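Local coordinates for protein cytochrome C, class II (PDB 4ULV) that binds a covalently attached heme c and probably serves in electron transfer, with a suggested part in sensing diatomic gases, at residues I54-F59 and Q76-F81. Sequence-based numbering, arbitrary orientation.
Sequences IPHEGF and QDKADF. With HEC (heme c), chain C; GOL (glycerol), chain D.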
loop_
_atom_site.group_PDB
_atom_site.type_symbol
_atom_site.label_atom_id
_atom_site.label_comp_id
_atom_site.label_asym_id
_atom_site.label_seq_id
_atom_site.Cartn_x
_atom_site.Cartn_y
_atom_site.Cartn_z
ATOM N N ILE A 54 -4.518 -2.848 -4.787
ATOM C CA ILE A 54 -4.354 -1.355 -5.008
ATOM C C ILE A 54 -4.106 -0.937 -6.480
ATOM O O ILE A 54 -4.785 -0.051 -6.971
ATOM C CB ILE A 54 -3.290 -0.809 -4.090
ATOM C CG1 ILE A 54 -3.600 -1.009 -2.613
ATOM C CG2 ILE A 54 -3.024 0.713 -4.345
ATOM C CD1 ILE A 54 -4.844 -0.463 -2.133
ATOM N N PRO A 55 -3.187 -1.579 -7.214
ATOM C CA PRO A 55 -2.759 -0.934 -8.509
ATOM C C PRO A 55 -3.763 -1.003 -9.623
ATOM O O PRO A 55 -3.699 -0.155 -10.553
ATOM C CB PRO A 55 -1.497 -1.694 -8.931
ATOM C CG PRO A 55 -1.629 -3.028 -8.202
ATOM C CD PRO A 55 -2.302 -2.714 -6.881
ATOM N N HIS A 56 -4.691 -1.990 -9.641
ATOM C CA HIS A 56 -5.608 -2.116 -10.750
ATOM C C HIS A 56 -6.342 -0.782 -11.088
ATOM O O HIS A 56 -6.562 -0.488 -12.281
ATOM C CB HIS A 56 -6.611 -3.215 -10.451
ATOM C CG HIS A 56 -7.593 -3.416 -11.531
ATOM N ND1 HIS A 56 -8.849 -2.857 -11.506
ATOM C CD2 HIS A 56 -7.518 -4.092 -12.689
ATOM C CE1 HIS A 56 -9.508 -3.188 -12.596
ATOM N NE2 HIS A 56 -8.712 -3.935 -13.335
ATOM N N GLU A 57 -6.777 -0.069 -10.066
ATOM C CA GLU A 57 -7.512 1.193 -10.211
ATOM C C GLU A 57 -6.773 2.191 -11.120
ATOM O O GLU A 57 -7.436 3.002 -11.793
ATOM C CB GLU A 57 -7.737 1.793 -8.846
ATOM C CG GLU A 57 -8.635 3.052 -8.892
ATOM C CD GLU A 57 -8.992 3.648 -7.567
ATOM O OE1 GLU A 57 -8.602 3.055 -6.511
ATOM O OE2 GLU A 57 -9.750 4.660 -7.581
ATOM N N GLY A 58 -5.452 2.136 -11.122
ATOM C CA GLY A 58 -4.702 3.055 -11.968
ATOM C C GLY A 58 -4.718 2.775 -13.461
ATOM O O GLY A 58 -4.226 3.623 -14.223
ATOM N N PHE A 59 -5.191 1.617 -13.913
ATOM C CA PHE A 59 -5.123 1.264 -15.336
ATOM C C PHE A 59 -6.269 1.814 -16.179
ATOM O O PHE A 59 -7.059 1.071 -16.803
ATOM C CB PHE A 59 -4.943 -0.228 -15.496
ATOM C CG PHE A 59 -3.565 -0.696 -15.105
ATOM C CD1 PHE A 59 -2.504 -0.655 -16.009
ATOM C CD2 PHE A 59 -3.301 -1.116 -13.776
ATOM C CE1 PHE A 59 -1.258 -1.040 -15.597
ATOM C CE2 PHE A 59 -2.027 -1.498 -13.409
ATOM C CZ PHE A 59 -0.999 -1.462 -14.341
ATOM N N GLN A 76 -6.537 -3.570 -24.947
ATOM C CA GLN A 76 -7.136 -4.409 -25.967
ATOM C C GLN A 76 -7.718 -5.672 -25.384
ATOM O O GLN A 76 -8.783 -6.143 -25.857
ATOM C CB GLN A 76 -6.152 -4.795 -27.053
ATOM C CG GLN A 76 -6.826 -5.728 -28.029
ATOM C CD GLN A 76 -6.249 -5.664 -29.375
ATOM O OE1 GLN A 76 -5.088 -6.050 -29.573
ATOM N NE2 GLN A 76 -7.059 -5.248 -30.342
ATOM N N ASP A 77 -7.021 -6.230 -24.394
ATOM C CA ASP A 77 -7.326 -7.487 -23.767
ATOM C C ASP A 77 -7.616 -7.285 -22.259
ATOM O O ASP A 77 -6.997 -7.978 -21.426
ATOM C CB ASP A 77 -6.127 -8.391 -24.007
ATOM C CG ASP A 77 -5.992 -8.779 -25.497
ATOM O OD1 ASP A 77 -6.932 -8.530 -26.278
ATOM O OD2 ASP A 77 -5.002 -9.395 -25.856
ATOM N N LYS A 78 -8.456 -6.297 -21.905
ATOM C CA LYS A 78 -8.592 -5.951 -20.496
ATOM C C LYS A 78 -9.229 -7.091 -19.717
ATOM O O LYS A 78 -8.934 -7.221 -18.551
ATOM C CB LYS A 78 -9.339 -4.625 -20.311
ATOM C CG LYS A 78 -9.256 -4.053 -18.904
ATOM C CD LYS A 78 -7.971 -3.284 -18.691
ATOM C CE LYS A 78 -7.718 -2.729 -17.309
ATOM N NZ LYS A 78 -8.750 -1.752 -16.873
ATOM N N ALA A 79 -10.078 -7.909 -20.345
ATOM C CA ALA A 79 -10.602 -9.102 -19.658
ATOM C C ALA A 79 -9.486 -10.004 -19.168
ATOM O O ALA A 79 -9.481 -10.469 -18.025
ATOM C CB ALA A 79 -11.585 -9.819 -20.529
ATOM N N ASP A 80 -8.536 -10.276 -20.062
ATOM C CA ASP A 80 -7.431 -11.129 -19.665
ATOM C C ASP A 80 -6.582 -10.482 -18.578
ATOM O O ASP A 80 -6.183 -11.131 -17.626
ATOM C CB ASP A 80 -6.551 -11.559 -20.848
ATOM C CG ASP A 80 -5.428 -12.498 -20.434
ATOM O OD1 ASP A 80 -5.713 -13.658 -19.995
ATOM O OD2 ASP A 80 -4.283 -12.030 -20.513
ATOM N N PHE A 81 -6.296 -9.172 -18.741
ATOM C CA PHE A 81 -5.584 -8.445 -17.730
ATOM C C PHE A 81 -6.246 -8.551 -16.336
ATOM O O PHE A 81 -5.570 -8.742 -15.318
ATOM C CB PHE A 81 -5.423 -6.959 -18.145
ATOM C CG PHE A 81 -4.611 -6.144 -17.189
ATOM C CD1 PHE A 81 -3.243 -6.129 -17.270
ATOM C CD2 PHE A 81 -5.226 -5.309 -16.237
ATOM C CE1 PHE A 81 -2.469 -5.369 -16.451
ATOM C CE2 PHE A 81 -4.450 -4.510 -15.414
ATOM C CZ PHE A 81 -3.075 -4.504 -15.518
HETATM FE FE HEC C . 4.020 -5.678 -11.726
HETATM C CHA HEC C . 5.136 -2.605 -12.774
HETATM C CHB HEC C . 6.438 -5.727 -9.379
HETATM C CHC HEC C . 2.532 -8.369 -10.285
HETATM C CHD HEC C . 1.530 -5.542 -14.029
HETATM N NA HEC C . 5.520 -4.336 -11.165
HETATM C C1A HEC C . 5.858 -3.150 -11.708
HETATM C C2A HEC C . 6.975 -2.586 -11.077
HETATM C C3A HEC C . 7.343 -3.473 -10.115
HETATM C C4A HEC C . 6.413 -4.560 -10.183
HETATM C CMA HEC C . 8.501 -3.360 -9.183
HETATM C CAA HEC C . 7.630 -1.247 -11.436
HETATM C CBA HEC C . 6.957 -0.106 -10.649
HETATM C CGA HEC C . 7.620 1.248 -10.888
HETATM O O1A HEC C . 7.410 1.821 -11.954
HETATM O O2A HEC C . 8.309 1.728 -9.974
HETATM N NB HEC C . 4.349 -6.811 -10.029
HETATM C C1B HEC C . 5.461 -6.778 -9.241
HETATM C C2B HEC C . 5.577 -7.873 -8.374
HETATM C C3B HEC C . 4.449 -8.584 -8.661
HETATM C C4B HEC C . 3.711 -7.956 -9.660
HETATM C CMB HEC C . 6.695 -8.195 -7.467
HETATM C CAB HEC C . 3.977 -9.899 -8.065
HETATM C CBB HEC C . 4.221 -10.055 -6.568
HETATM N NC HEC C . 2.254 -6.771 -12.041
HETATM C C1C HEC C . 1.836 -7.924 -11.385
HETATM C C2C HEC C . 0.672 -8.438 -11.987
HETATM C C3C HEC C . 0.360 -7.613 -13.066
HETATM C C4C HEC C . 1.392 -6.601 -13.044
HETATM C CMC HEC C . -0.039 -9.703 -11.497
HETATM C CAC HEC C . -0.732 -7.715 -14.085
HETATM C CBC HEC C . -2.019 -8.400 -13.738
HETATM N ND HEC C . 3.401 -4.283 -13.147
HETATM C C1D HEC C . 2.461 -4.452 -14.066
HETATM C C2D HEC C . 2.467 -3.428 -15.059
HETATM C C3D HEC C . 3.424 -2.551 -14.638
HETATM C C4D HEC C . 4.031 -3.129 -13.493
HETATM C CMD HEC C . 1.570 -3.281 -16.219
HETATM C CAD HEC C . 3.759 -1.232 -15.260
HETATM C CBD HEC C . 3.151 -0.042 -14.513
HETATM C CGD HEC C . 3.496 1.319 -15.147
HETATM O O1D HEC C . 4.710 1.478 -15.528
HETATM O O2D HEC C . 2.546 2.102 -15.292
HETATM C C1 GOL D . -11.296 1.904 -14.633
HETATM O O1 GOL D . -10.616 3.075 -14.281
HETATM C C2 GOL D . -10.254 0.969 -15.143
HETATM O O2 GOL D . -10.983 -0.180 -15.640
HETATM C C3 GOL D . -9.239 0.686 -14.005
HETATM O O3 GOL D . -8.485 -0.538 -14.310
#
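Phe59 and Phe81 meet in an edge-to-face (T-shaped) stack, ring centroids 4.8 Å apart and planes inclined at 60°. Phe81 brings CZ over the centre of the Phe59 face, with Phe59 CD2 and Phe81 CZ 3.8 Å apart; the CA-CB bond of Phe81 points toward 54-59, and its CG lies anti to the backbone N (chi1 -176°). The His56 ring lies obliquely by Phe81, the two side chains sliding past each other in opposite directions, with His56 CD2 4.1 Å from Phe81 CE2. Both phenylalanine rings also touch the heme: Phe59 CE1 is 3.7 Å from the heme methyl CMD, while Phe81 lays one face near the heme CBC and has CE1 3.8 Å from CAC. Arg12 adds a cation-pi contact to Phe59, and Ile74 packs on both phenylalanines. An alanine in place of Phe59 would probably open a gap beside the heme methyl and deprive the Phe81 edge of the face it rests on.

Polar contacts gather beside the rings. The chain of Lys78, bent at chi2 and chi4, carries NZ to Phe59 O, a weak hydrogen bond of 3.3 Å; the same carbonyl accepts a bond from Trp75 NE1. A glycerol, probably from the crystallisation liquor, bridges the segments: Lys78 NZ donates to its O3 (2.8 Å), which in turn donates to His56 O (2.8 Å). That O3 also sits over one face of the His56 imidazole, whose NE2 is hydrogen-bonded to Asp82.

The contact joins the loop after helix 38-51 to the start of helix 78-98, and its two phenylalanines form part of the heme pocket of this cytochrome c' four-helix bundle.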